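Local coordinates for protein ribose transcriptional regulator (PDB 4RK1) that binds ribose and, as a LacI-family regulator, probably represses transcription by binding regulatory DNA in a sugar-dependent way, at residues V39-N44 with A57-R62; G87-V92 with D252-P257; I128-P133 with E145-A150; E138-R143 with F189-E194. All blocks are in the same frame, centred on the assembly; numbering follows the deposited sequence.

Interaction 1 of 4, residues V39-N44 with A57-R62; sequences VTILCN and AELTRR
A beta-alpha-beta crossover runs from strand 39-44 through helix 55-61 to strand 66-69, and here L59 of the helix packs on I41 and C43 of the strand. The two strand residues are two positions apart and so emerge on the same face, toward the helix. With CG anti to its carbonyl carbon (chi1 -70°), L59 carries its fork out toward the strand, one methyl to each strand side chain. CD1 of L59 lies 3.8 Å from C43 SG, and CD2 of L59 lies 4.3 Å from I41 CD1. A forked leucine suits this place because it can serve two strand side chains at once; the compact, weakly polar thiol of C43 fits beside it, and the longer isoleucine supplies reach. At the end of the helix E58 binds R61 and, just past it, R62. R61 NH2 meets OE1 of E58 at 3.0 Å, nearly along the C-O axis, whereas R62 NH2 approaches E58 OE2 at 2.8 Å from above the carboxylate plane. That OE2 also bonds T9 of the second subunit, placing the contact at the dimer interface. Across strand and helix no hydrogen bond forms, so shape and hydrophobic burial set this packing, while directional charge pairs operate around E58.

Interaction 2 of 4, residues G87-V92 with D252-P257; sequences GRPFIV and DRIQFP
P89 presents one side of its ring to helix 239-255, where R253 and I254 meet different corners of it. CB of P89 lies 3.7 Å from R253 CG, on the aliphatic root of the arginine, and CG of P89 sits 3.9 Å from I254 CG1. The proline and isoleucine side chains cross at about a right angle, so the ring meets the isoleucine at its CG corner rather than along its length. A rigid, compact ring suits this spot, just before strand 90-93 begins: it adds an apolar surface with few torsions to fix. Upstream, a Schellman motif ends helix 76-84, with G87 as its C-prime residue; the positive phi of 62° is easily adopted by glycine, and the chain then turns toward the strand. Further along it, I91 packs on L249 and L250, so the final helix of the chain, although remote in sequence, lies against the same sheet as the segment 87-92. R253 leaves its helix with CG anti to the backbone N and then bends at chi2 and chi3, which carries the guanidinium away from its methylene contact. NH2 of R253 donates to P257 O at 2.9 Å; the oxygen lies in the guanidinium plane, while the donor stands well above the carbonyl plane. The same guanidinium, singly charged but with several N-H groups, forms a salt bridge with D103 and a cation-pi contact with W261.

Interaction 3 of 4, residues I128-P133 with E145-A150; sequences IALVYP and EGFKSA
F147 carries the helix side of its contact with I128 and L130, and its path can be traced outward from CB. CB itself points toward strand 128-133, and CG stands anti to the backbone N (chi1 -171°), which sends the ring between helix and sheet. Along one side of the ring, F147 CD2 comes first, 3.9 Å from L130 CD1. F147 CE2 follows, touched by L130 CD1 at 4.0 Å and also by CG2 of I128. The tip atom, F147 CZ, meets I128 CG2 at 3.6 Å. The two aliphatic residues approach differently: L130 CD1 lies over a face, 4.2 Å from the F147 ring centroid and 22° off the normal, a CH-pi contact, whereas I128 CG2 lies at the ring edge. The leucine's terminal methyl can settle over the ring, while the beta-branched isoleucine offers a methyl close to its backbone. The arrangement joins the strand and helix of the beta-alpha-beta unit formed by 128-133, 138-153 and 161-166. L161 on the third element also touches F147, and the ring of F189 on neighbouring strand 187-190 meets it at about 20° between planes. With all three contact residues buried and apolar, dispersion and the hydrophobic effect hold helix to sheet.

Interaction 4 of 4, residues E138-R143 with F189-E194; sequences ENVHAR and FALNDE. With RIB (alpha-D-ribofuranose), chain K.
R143 and L191 meet in the ribose pocket of the periplasmic-binding-protein fold, where helix 138-153 faces the turn after strand 187-190. The R143 guanidinium grips the sugar from NH1 and NH2: both donate to ribose O3, at 2.9 and 2.8 Å, and NH2 adds a weak bond to O2. N139 ND2 holds ribose O1 at 2.8 Å in a nearly straight bond (164°), and N192 ND2 reaches ribose O5 at 2.9 Å. Amides and a guanidinium suit hydroxyl-rich sugar because each offers several directed N-H groups. In the next shell, D109 bridges R143 NE, which helps fix the extended arginine, while R143 NH1 also gives L191 O a weak bond of 2.8 Å with the oxygen near the guanidinium plane. N192 is the N-cap of helix 193-205, its OD1 taken by L195 N, leaving ND2 for the sugar. Beneath the arginine's polar end the leucine packs on its methylenes, with CD1 of L191 3.6 Å from CB of R143.

Interactions 1 and 2 lie in one part of the fold and interaction 3 on the opposite side of the chain's centre, about 36 Å from each by centres. All four reach one mixed sheet. Interaction 1 closes before interaction 2 opens, and R88 NH1 of the latter bonds T60 O of the former, their centres about 16 Å apart. Interactions 3 and 4 are nested within the loop closed by interaction 2 and alternate along the chain. They share helix 138-153, and their strands 128-133 and 187-190 are sheet neighbours; the centres of interactions 3 and 4 are about 8 Å apart. The packing of interaction 3 thus adjoins the ribose site of interaction 4, whereas interaction 1 borders the second subunit.

Interaction 1 of 4, residues V39-N44 with A57-R62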
loop_
_atom_site.group_PDB
_atom_site.type_symbol
_atom_site.label_atom_id
_atom_site.label_comp_id
_atom_site.label_asym_id
_atom_site.label_seq_id
_atom_site.Cartn_x
_atom_site.Cartn_y
_atom_site.Cartn_z
ATOM N N VAL B 39 19.761 6.717 -4.671
ATOM C CA VAL B 39 18.555 7.086 -3.951
ATOM C C VAL B 39 17.379 6.855 -4.891
ATOM O O VAL B 39 17.405 7.304 -6.035
ATOM C CB VAL B 39 18.606 8.578 -3.526
ATOM C CG1 VAL B 39 17.289 9.031 -2.907
ATOM C CG2 VAL B 39 19.761 8.808 -2.557
ATOM N N THR B 40 16.360 6.151 -4.412
ATOM C CA THR B 40 15.149 5.919 -5.192
ATOM C C THR B 40 14.054 6.857 -4.721
ATOM O O THR B 40 13.745 6.919 -3.530
ATOM C CB THR B 40 14.664 4.459 -5.058
ATOM O OG1 THR B 40 15.768 3.566 -5.245
ATOM C CG2 THR B 40 13.580 4.147 -6.083
ATOM N N ILE B 41 13.477 7.595 -5.657
ATOM C CA ILE B 41 12.341 8.457 -5.360
ATOM C C ILE B 41 11.158 8.018 -6.191
ATOM O O ILE B 41 11.324 7.524 -7.309
ATOM C CB ILE B 41 12.629 9.958 -5.593
ATOM C CG1 ILE B 41 12.853 10.284 -7.075
ATOM C CG2 ILE B 41 13.824 10.404 -4.757
ATOM C CD1 ILE B 41 13.092 11.753 -7.331
ATOM N N LEU B 42 9.968 8.177 -5.628
ATOM C CA LEU B 42 8.739 7.765 -6.297
ATOM C C LEU B 42 7.777 8.926 -6.497
ATOM O O LEU B 42 7.587 9.766 -5.614
ATOM C CB LEU B 42 8.050 6.659 -5.509
ATOM C CG LEU B 42 6.710 6.246 -6.130
ATOM C CD1 LEU B 42 6.614 4.744 -6.258
ATOM C CD2 LEU B 42 5.527 6.812 -5.355
ATOM N N CYS B 43 7.177 8.941 -7.677
ATOM C CA CYS B 43 6.148 9.876 -8.053
ATOM C C CYS B 43 4.901 9.107 -8.405
ATOM O O CYS B 43 4.965 8.096 -9.094
ATOM C CB CYS B 43 6.561 10.650 -9.294
ATOM S SG CYS B 43 7.358 12.194 -8.910
ATOM N N ASN B 44 3.772 9.626 -7.949
ATOM C CA ASN B 44 2.466 9.065 -8.208
ATOM C C ASN B 44 1.863 9.916 -9.312
ATOM O O ASN B 44 1.369 11.005 -9.055
ATOM C CB ASN B 44 1.629 9.137 -6.921
ATOM C CG ASN B 44 0.372 8.307 -6.988
ATOM O OD1 ASN B 44 0.422 7.126 -7.315
ATOM N ND2 ASN B 44 -0.763 8.908 -6.646
ATOM N N ALA B 57 9.711 17.034 -16.531
ATOM C CA ALA B 57 10.421 18.293 -16.730
ATOM C C ALA B 57 11.033 18.761 -15.416
ATOM O O ALA B 57 12.216 19.083 -15.350
ATOM C CB ALA B 57 9.486 19.360 -17.296
ATOM N N GLU B 58 10.227 18.780 -14.363
ATOM C CA GLU B 58 10.715 19.207 -13.061
ATOM C C GLU B 58 11.816 18.264 -12.556
ATOM O O GLU B 58 12.859 18.719 -12.110
ATOM C CB GLU B 58 9.552 19.289 -12.064
ATOM C CG GLU B 58 9.938 19.638 -10.631
ATOM C CD GLU B 58 10.634 20.988 -10.479
ATOM O OE1 GLU B 58 10.458 21.877 -11.343
ATOM O OE2 GLU B 58 11.362 21.161 -9.477
ATOM N N LEU B 59 11.579 16.960 -12.614
ATOM C CA LEU B 59 12.550 15.994 -12.098
ATOM C C LEU B 59 13.852 16.000 -12.899
ATOM O O LEU B 59 14.935 15.868 -12.332
ATOM C CB LEU B 59 11.935 14.593 -12.059
ATOM C CG LEU B 59 10.833 14.380 -11.007
ATOM C CD1 LEU B 59 10.428 12.917 -10.960
ATOM C CD2 LEU B 59 11.290 14.845 -9.636
ATOM N N THR B 60 13.738 16.177 -14.213
ATOM C CA THR B 60 14.904 16.336 -15.075
ATOM C C THR B 60 15.717 17.562 -14.674
ATOM O O THR B 60 16.934 17.461 -14.535
ATOM C CB THR B 60 14.484 16.397 -16.561
ATOM O OG1 THR B 60 13.798 15.185 -16.898
ATOM C CG2 THR B 60 15.696 16.549 -17.485
ATOM N N ARG B 61 15.043 18.692 -14.440
ATOM C CA ARG B 61 15.711 19.911 -13.951
ATOM C C ARG B 61 16.393 19.687 -12.607
ATOM O O ARG B 61 17.446 20.255 -12.350
ATOM C CB ARG B 61 14.735 21.088 -13.836
ATOM C CG ARG B 61 14.395 21.753 -15.165
ATOM C CD ARG B 61 13.722 23.101 -14.953
ATOM N NE ARG B 61 12.419 22.947 -14.311
ATOM C CZ ARG B 61 11.253 22.839 -14.947
ATOM N NH1 ARG B 61 11.184 22.878 -16.275
ATOM N NH2 ARG B 61 10.133 22.691 -14.241
ATOM N N ARG B 62 15.809 18.839 -11.767
ATOM C CA ARG B 62 16.413 18.513 -10.473
ATOM C C ARG B 62 17.618 17.563 -10.612
ATOM O O ARG B 62 18.207 17.175 -9.611
ATOM C CB ARG B 62 15.367 17.901 -9.521
ATOM C CG ARG B 62 14.117 18.744 -9.245
ATOM C CD ARG B 62 14.302 19.790 -8.150
ATOM N NE ARG B 62 15.331 20.763 -8.507
ATOM C CZ ARG B 62 15.180 21.763 -9.379
ATOM N NH1 ARG B 62 16.196 22.586 -9.623
ATOM N NH2 ARG B 62 14.031 21.954 -10.010
#

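Interaction 2 of 4, residues G87-V92 with D252-P257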
loop_
_atom_site.group_PDB
_atom_site.type_symbol
_atom_site.label_atom_id
_atom_site.label_comp_id
_atom_site.label_asym_id
_atom_site.label_seq_id
_atom_site.Cartn_x
_atom_site.Cartn_y
_atom_site.Cartn_z
ATOM N N GLY B 87 19.792 13.262 -21.932
ATOM C CA GLY B 87 20.555 12.022 -21.772
ATOM C C GLY B 87 20.262 11.260 -20.489
ATOM O O GLY B 87 21.172 10.709 -19.874
ATOM N N ARG B 88 18.998 11.236 -20.077
ATOM C CA ARG B 88 18.581 10.471 -18.892
ATOM C C ARG B 88 17.963 9.150 -19.372
ATOM O O ARG B 88 16.878 9.149 -19.974
ATOM C CB ARG B 88 17.565 11.260 -18.056
ATOM C CG ARG B 88 17.935 12.715 -17.785
ATOM C CD ARG B 88 19.249 12.870 -17.019
ATOM N NE ARG B 88 19.674 14.272 -17.056
ATOM C CZ ARG B 88 19.177 15.248 -16.298
ATOM N NH1 ARG B 88 18.242 15.002 -15.376
ATOM N NH2 ARG B 88 19.632 16.485 -16.452
ATOM N N PRO B 89 18.657 8.027 -19.142
ATOM C CA PRO B 89 18.116 6.759 -19.614
ATOM C C PRO B 89 16.880 6.351 -18.823
ATOM O O PRO B 89 16.679 6.822 -17.701
ATOM C CB PRO B 89 19.256 5.773 -19.356
ATOM C CG PRO B 89 20.017 6.369 -18.230
ATOM C CD PRO B 89 19.943 7.847 -18.443
ATOM N N PHE B 90 16.047 5.508 -19.416
ATOM C CA PHE B 90 14.832 5.077 -18.745
ATOM C C PHE B 90 14.392 3.677 -19.128
ATOM O O PHE B 90 14.770 3.151 -20.178
ATOM C CB PHE B 90 13.697 6.080 -18.983
ATOM C CG PHE B 90 13.272 6.189 -20.416
ATOM C CD1 PHE B 90 14.011 6.945 -21.319
ATOM C CD2 PHE B 90 12.140 5.534 -20.871
ATOM C CE1 PHE B 90 13.625 7.041 -22.644
ATOM C CE2 PHE B 90 11.745 5.628 -22.198
ATOM C CZ PHE B 90 12.500 6.371 -23.088
ATOM N N ILE B 91 13.595 3.090 -18.235
ATOM C CA ILE B 91 13.002 1.785 -18.405
ATOM C C ILE B 91 11.507 1.982 -18.458
ATOM O O ILE B 91 10.982 2.831 -17.747
ATOM C CB ILE B 91 13.289 0.856 -17.207
ATOM C CG1 ILE B 91 14.781 0.816 -16.880
ATOM C CG2 ILE B 91 12.759 -0.542 -17.483
ATOM C CD1 ILE B 91 15.660 0.340 -18.013
ATOM N N VAL B 92 10.827 1.192 -19.285
ATOM C CA VAL B 92 9.367 1.216 -19.351
ATOM C C VAL B 92 8.832 -0.147 -18.949
ATOM O O VAL B 92 9.457 -1.172 -19.185
ATOM C CB VAL B 92 8.824 1.587 -20.753
ATOM C CG1 VAL B 92 9.274 2.980 -21.150
ATOM C CG2 VAL B 92 9.255 0.576 -21.806
ATOM N N ASP B 252 22.590 -1.286 -15.700
ATOM C CA ASP B 252 23.381 -1.783 -16.823
ATOM C C ASP B 252 23.441 -0.780 -17.960
ATOM O O ASP B 252 24.490 -0.599 -18.585
ATOM C CB ASP B 252 22.849 -3.129 -17.315
ATOM C CG ASP B 252 23.117 -4.250 -16.326
ATOM O OD1 ASP B 252 23.935 -4.058 -15.404
ATOM O OD2 ASP B 252 22.501 -5.317 -16.466
ATOM N N ARG B 253 22.320 -0.121 -18.210
ATOM C CA ARG B 253 22.257 0.942 -19.210
ATOM C C ARG B 253 23.130 2.124 -18.834
ATOM O O ARG B 253 23.749 2.739 -19.702
ATOM C CB ARG B 253 20.815 1.400 -19.405
ATOM C CG ARG B 253 20.617 2.494 -20.440
ATOM C CD ARG B 253 21.073 2.081 -21.824
ATOM N NE ARG B 253 20.444 0.835 -22.269
ATOM C CZ ARG B 253 20.815 0.164 -23.355
ATOM N NH1 ARG B 253 20.186 -0.960 -23.678
ATOM N NH2 ARG B 253 21.811 0.615 -24.125
ATOM N N ILE B 254 23.172 2.455 -17.547
ATOM C CA ILE B 254 24.012 3.552 -17.082
ATOM C C ILE B 254 25.480 3.141 -17.208
ATOM O O ILE B 254 26.295 3.909 -17.700
ATOM C CB ILE B 254 23.662 3.985 -15.637
ATOM C CG1 ILE B 254 22.262 4.619 -15.598
ATOM C CG2 ILE B 254 24.691 4.981 -15.101
ATOM C CD1 ILE B 254 21.680 4.738 -14.203
ATOM N N GLN B 255 25.810 1.923 -16.803
ATOM C CA GLN B 255 27.188 1.449 -16.930
ATOM C C GLN B 255 27.624 1.214 -18.389
ATOM O O GLN B 255 28.762 1.491 -18.735
ATOM C CB GLN B 255 27.400 0.174 -16.122
ATOM C CG GLN B 255 28.865 -0.213 -15.973
ATOM C CD GLN B 255 29.065 -1.462 -15.139
ATOM O OE1 GLN B 255 28.105 -2.059 -14.657
ATOM N NE2 GLN B 255 30.319 -1.868 -14.971
ATOM N N PHE B 256 26.722 0.697 -19.220
ATOM C CA PHE B 256 27.008 0.357 -20.610
ATOM C C PHE B 256 25.983 1.023 -21.519
ATOM O O PHE B 256 25.009 0.386 -21.921
ATOM C CB PHE B 256 26.961 -1.159 -20.811
ATOM C CG PHE B 256 27.886 -1.923 -19.906
ATOM C CD1 PHE B 256 29.263 -1.863 -20.086
ATOM C CD2 PHE B 256 27.382 -2.714 -18.885
ATOM C CE1 PHE B 256 30.118 -2.568 -19.253
ATOM C CE2 PHE B 256 28.233 -3.424 -18.050
ATOM C CZ PHE B 256 29.602 -3.351 -18.237
ATOM N N PRO B 257 26.188 2.313 -21.838
ATOM C CA PRO B 257 25.162 3.058 -22.570
ATOM C C PRO B 257 24.774 2.470 -23.921
ATOM O O PRO B 257 23.684 2.766 -24.419
ATOM C CB PRO B 257 25.788 4.446 -22.754
ATOM C CG PRO B 257 26.770 4.573 -21.645
ATOM C CD PRO B 257 27.292 3.187 -21.396
#

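Interaction 3 of 4, residues I128-P133 with E145-A150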
loop_
_atom_site.group_PDB
_atom_site.type_symbol
_atom_site.label_atom_id
_atom_site.label_comp_id
_atom_site.label_asym_id
_atom_site.label_seq_id
_atom_site.Cartn_x
_atom_site.Cartn_y
_atom_site.Cartn_z
ATOM N N ILE B 128 -19.772 -15.847 -16.855
ATOM C CA ILE B 128 -18.685 -15.293 -16.082
ATOM C C ILE B 128 -18.701 -13.782 -16.195
ATOM O O ILE B 128 -18.888 -13.232 -17.277
ATOM C CB ILE B 128 -17.338 -15.841 -16.590
ATOM C CG1 ILE B 128 -17.249 -17.345 -16.292
ATOM C CG2 ILE B 128 -16.173 -15.075 -15.963
ATOM C CD1 ILE B 128 -16.080 -18.040 -16.965
ATOM N N ALA B 129 -18.473 -13.127 -15.064
ATOM C CA ALA B 129 -18.374 -11.682 -14.995
ATOM C C ALA B 129 -16.914 -11.258 -15.030
ATOM O O ALA B 129 -16.044 -11.889 -14.421
ATOM C CB ALA B 129 -19.040 -11.166 -13.726
ATOM N N LEU B 130 -16.669 -10.189 -15.767
ATOM C CA LEU B 130 -15.368 -9.564 -15.870
ATOM C C LEU B 130 -15.451 -8.243 -15.121
ATOM O O LEU B 130 -16.250 -7.381 -15.469
ATOM C CB LEU B 130 -15.052 -9.325 -17.344
ATOM C CG LEU B 130 -13.604 -9.351 -17.799
ATOM C CD1 LEU B 130 -13.015 -10.744 -17.628
ATOM C CD2 LEU B 130 -13.549 -8.903 -19.250
ATOM N N VAL B 131 -14.663 -8.111 -14.061
ATOM C CA VAL B 131 -14.604 -6.880 -13.278
ATOM C C VAL B 131 -13.284 -6.200 -13.597
ATOM O O VAL B 131 -12.207 -6.718 -13.282
ATOM C CB VAL B 131 -14.743 -7.166 -11.763
ATOM C CG1 VAL B 131 -14.570 -5.893 -10.943
ATOM C CG2 VAL B 131 -16.099 -7.791 -11.464
ATOM N N TYR B 132 -13.354 -5.044 -14.242
ATOM C CA TYR B 132 -12.155 -4.436 -14.815
ATOM C C TYR B 132 -12.263 -2.918 -14.856
ATOM O O TYR B 132 -13.357 -2.381 -14.785
ATOM C CB TYR B 132 -11.937 -4.986 -16.221
ATOM C CG TYR B 132 -13.031 -4.608 -17.185
ATOM C CD1 TYR B 132 -14.230 -5.305 -17.205
ATOM C CD2 TYR B 132 -12.874 -3.547 -18.067
ATOM C CE1 TYR B 132 -15.244 -4.961 -18.076
ATOM C CE2 TYR B 132 -13.886 -3.192 -18.948
ATOM C CZ TYR B 132 -15.068 -3.905 -18.949
ATOM O OH TYR B 132 -16.085 -3.569 -19.818
ATOM N N PRO B 133 -11.122 -2.223 -14.981
ATOM C CA PRO B 133 -11.153 -0.769 -15.027
ATOM C C PRO B 133 -11.691 -0.239 -16.343
ATOM O O PRO B 133 -11.234 -0.651 -17.400
ATOM C CB PRO B 133 -9.685 -0.383 -14.874
ATOM C CG PRO B 133 -8.925 -1.557 -15.385
ATOM C CD PRO B 133 -9.738 -2.743 -14.973
ATOM N N GLU B 145 -7.931 -10.073 -23.309
ATOM C CA GLU B 145 -7.810 -10.804 -24.565
ATOM C C GLU B 145 -7.432 -12.265 -24.324
ATOM O O GLU B 145 -7.987 -13.162 -24.954
ATOM C CB GLU B 145 -6.794 -10.130 -25.491
ATOM C CG GLU B 145 -7.223 -8.757 -25.998
ATOM C CD GLU B 145 -8.504 -8.814 -26.804
ATOM O OE1 GLU B 145 -8.557 -9.620 -27.756
ATOM O OE2 GLU B 145 -9.453 -8.065 -26.478
ATOM N N GLY B 146 -6.509 -12.508 -23.403
ATOM C CA GLY B 146 -6.128 -13.878 -23.073
ATOM C C GLY B 146 -7.288 -14.643 -22.468
ATOM O O GLY B 146 -7.486 -15.835 -22.741
ATOM N N PHE B 147 -8.062 -13.953 -21.635
ATOM C CA PHE B 147 -9.260 -14.537 -21.056
ATOM C C PHE B 147 -10.277 -14.911 -22.144
ATOM O O PHE B 147 -10.900 -15.975 -22.089
ATOM C CB PHE B 147 -9.880 -13.565 -20.067
ATOM C CG PHE B 147 -10.984 -14.151 -19.261
ATOM C CD1 PHE B 147 -10.704 -14.846 -18.096
ATOM C CD2 PHE B 147 -12.305 -14.001 -19.652
ATOM C CE1 PHE B 147 -11.718 -15.377 -17.331
ATOM C CE2 PHE B 147 -13.323 -14.542 -18.892
ATOM C CZ PHE B 147 -13.026 -15.236 -17.738
ATOM N N LYS B 148 -10.438 -14.038 -23.128
ATOM C CA LYS B 148 -11.339 -14.320 -24.253
ATOM C C LYS B 148 -10.859 -15.486 -25.110
ATOM O O LYS B 148 -11.665 -16.224 -25.661
ATOM C CB LYS B 148 -11.532 -13.077 -25.117
ATOM C CG LYS B 148 -12.432 -12.032 -24.477
ATOM C CD LYS B 148 -12.426 -10.737 -25.272
ATOM C CE LYS B 148 -13.513 -9.791 -24.786
ATOM N NZ LYS B 148 -13.493 -8.491 -25.511
ATOM N N SER B 149 -9.546 -15.643 -25.228
ATOM C CA SER B 149 -8.954 -16.805 -25.892
ATOM C C SER B 149 -9.356 -18.108 -25.198
ATOM O O SER B 149 -9.650 -19.096 -25.861
ATOM C CB SER B 149 -7.426 -16.666 -25.933
ATOM O OG SER B 149 -6.827 -17.714 -26.658
ATOM N N ALA B 150 -9.379 -18.107 -23.862
ATOM C CA ALA B 150 -9.868 -19.253 -23.105
ATOM C C ALA B 150 -11.348 -19.525 -23.387
ATOM O O ALA B 150 -11.745 -20.671 -23.563
ATOM C CB ALA B 150 -9.634 -19.062 -21.609
#

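Interaction 4 of 4, residues E138-R143 with F189-E194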
loop_
_atom_site.group_PDB
_atom_site.type_symbol
_atom_site.label_atom_id
_atom_site.label_comp_id
_atom_site.label_asym_id
_atom_site.label_seq_id
_atom_site.Cartn_x
_atom_site.Cartn_y
_atom_site.Cartn_z
ATOM N N GLU B 138 -3.160 -0.930 -21.623
ATOM C CA GLU B 138 -2.906 -1.969 -22.631
ATOM C C GLU B 138 -2.519 -3.323 -22.017
ATOM O O GLU B 138 -2.892 -4.361 -22.535
ATOM C CB GLU B 138 -1.834 -1.495 -23.634
ATOM C CG GLU B 138 -1.318 -2.559 -24.607
ATOM C CD GLU B 138 -2.412 -3.217 -25.437
ATOM O OE1 GLU B 138 -3.289 -2.492 -25.950
ATOM O OE2 GLU B 138 -2.386 -4.462 -25.585
ATOM N N ASN B 139 -1.779 -3.312 -20.917
ATOM C CA ASN B 139 -1.422 -4.560 -20.254
ATOM C C ASN B 139 -2.657 -5.267 -19.694
ATOM O O ASN B 139 -2.784 -6.499 -19.786
ATOM C CB ASN B 139 -0.344 -4.343 -19.173
ATOM C CG ASN B 139 -0.758 -3.359 -18.094
ATOM O OD1 ASN B 139 -1.382 -2.339 -18.372
ATOM N ND2 ASN B 139 -0.390 -3.658 -16.845
ATOM N N VAL B 140 -3.576 -4.481 -19.141
ATOM C CA VAL B 140 -4.818 -5.017 -18.614
ATOM C C VAL B 140 -5.674 -5.526 -19.768
ATOM O O VAL B 140 -6.300 -6.581 -19.666
ATOM C CB VAL B 140 -5.565 -3.972 -17.755
ATOM C CG1 VAL B 140 -6.978 -4.428 -17.427
ATOM C CG2 VAL B 140 -4.796 -3.709 -16.462
ATOM N N HIS B 141 -5.697 -4.776 -20.867
ATOM C CA HIS B 141 -6.423 -5.199 -22.061
ATOM C C HIS B 141 -5.923 -6.566 -22.541
ATOM O O HIS B 141 -6.711 -7.418 -22.917
ATOM C CB HIS B 141 -6.259 -4.157 -23.161
ATOM C CG HIS B 141 -6.842 -4.564 -24.474
ATOM N ND1 HIS B 141 -8.199 -4.693 -24.678
ATOM C CD2 HIS B 141 -6.251 -4.862 -25.657
ATOM C CE1 HIS B 141 -8.419 -5.057 -25.929
ATOM N NE2 HIS B 141 -7.254 -5.167 -26.543
ATOM N N ALA B 142 -4.609 -6.775 -22.509
ATOM C CA ALA B 142 -4.042 -8.042 -22.935
ATOM C C ALA B 142 -4.505 -9.199 -22.046
ATOM O O ALA B 142 -4.693 -10.311 -22.542
ATOM C CB ALA B 142 -2.526 -7.966 -22.982
ATOM N N ARG B 143 -4.703 -8.949 -20.749
ATOM C CA ARG B 143 -5.260 -9.976 -19.856
ATOM C C ARG B 143 -6.658 -10.363 -20.319
ATOM O O ARG B 143 -7.023 -11.544 -20.341
ATOM C CB ARG B 143 -5.339 -9.499 -18.402
ATOM C CG ARG B 143 -4.016 -9.063 -17.817
ATOM C CD ARG B 143 -4.156 -8.446 -16.433
ATOM N NE ARG B 143 -2.923 -7.754 -16.070
ATOM C CZ ARG B 143 -2.754 -7.019 -14.978
ATOM N NH1 ARG B 143 -3.746 -6.863 -14.102
ATOM N NH2 ARG B 143 -1.578 -6.430 -14.771
ATOM N N PHE B 189 -13.831 -13.030 -12.886
ATOM C CA PHE B 189 -12.421 -12.667 -13.071
ATOM C C PHE B 189 -12.280 -11.179 -12.772
ATOM O O PHE B 189 -12.783 -10.336 -13.515
ATOM C CB PHE B 189 -11.949 -12.996 -14.493
ATOM C CG PHE B 189 -10.490 -12.644 -14.784
ATOM C CD1 PHE B 189 -9.514 -12.662 -13.791
ATOM C CD2 PHE B 189 -10.095 -12.326 -16.077
ATOM C CE1 PHE B 189 -8.196 -12.344 -14.078
ATOM C CE2 PHE B 189 -8.775 -12.019 -16.371
ATOM C CZ PHE B 189 -7.822 -12.029 -15.368
ATOM N N ALA B 190 -11.621 -10.874 -11.658
ATOM C CA ALA B 190 -11.299 -9.501 -11.271
ATOM C C ALA B 190 -9.919 -9.169 -11.795
ATOM O O ALA B 190 -8.976 -9.915 -11.560
ATOM C CB ALA B 190 -11.338 -9.352 -9.756
ATOM N N LEU B 191 -9.785 -8.046 -12.493
ATOM C CA LEU B 191 -8.539 -7.776 -13.215
ATOM C C LEU B 191 -7.358 -7.335 -12.327
ATOM O O LEU B 191 -6.234 -7.198 -12.808
ATOM C CB LEU B 191 -8.772 -6.820 -14.376
ATOM C CG LEU B 191 -9.141 -7.485 -15.714
ATOM C CD1 LEU B 191 -7.950 -8.249 -16.283
ATOM C CD2 LEU B 191 -10.326 -8.415 -15.599
ATOM N N ASN B 192 -7.622 -7.118 -11.049
ATOM C CA ASN B 192 -6.568 -7.153 -10.026
ATOM C C ASN B 192 -7.118 -7.567 -8.676
ATOM O O ASN B 192 -8.337 -7.696 -8.492
ATOM C CB ASN B 192 -5.734 -5.855 -9.957
ATOM C CG ASN B 192 -6.440 -4.691 -9.270
ATOM O OD1 ASN B 192 -7.610 -4.757 -8.878
ATOM N ND2 ASN B 192 -5.697 -3.602 -9.115
ATOM N N ASP B 193 -6.209 -7.828 -7.748
ATOM C CA ASP B 193 -6.587 -8.317 -6.424
ATOM C C ASP B 193 -7.407 -7.291 -5.632
ATOM O O ASP B 193 -8.332 -7.657 -4.901
ATOM C CB ASP B 193 -5.343 -8.743 -5.648
ATOM C CG ASP B 193 -4.659 -9.989 -6.252
ATOM O OD1 ASP B 193 -5.321 -10.789 -6.968
ATOM O OD2 ASP B 193 -3.450 -10.170 -5.997
ATOM N N GLU B 194 -7.088 -6.011 -5.802
ATOM C CA GLU B 194 -7.828 -4.952 -5.119
ATOM C C GLU B 194 -9.316 -4.983 -5.494
ATOM O O GLU B 194 -10.178 -4.959 -4.624
ATOM C CB GLU B 194 -7.212 -3.596 -5.424
ATOM C CG GLU B 194 -5.818 -3.449 -4.845
ATOM C CD GLU B 194 -5.829 -3.097 -3.370
ATOM O OE1 GLU B 194 -6.405 -2.051 -3.021
ATOM O OE2 GLU B 194 -5.238 -3.850 -2.566
HETATM O O5 RIB K . -2.830 -4.126 -9.517
HETATM C C5 RIB K . -2.580 -2.930 -10.267
HETATM C C4 RIB K . -2.537 -3.311 -11.680
HETATM O O4 RIB K . -2.252 -2.172 -12.510
HETATM C C3 RIB K . -1.427 -4.351 -11.659
HETATM O O3 RIB K . -2.027 -5.549 -12.115
HETATM C C2 RIB K . -0.354 -3.742 -12.537
HETATM O O2 RIB K . 0.140 -4.646 -13.511
HETATM C C1 RIB K . -0.946 -2.417 -13.063
HETATM O O1 RIB K . -0.943 -2.335 -14.475
#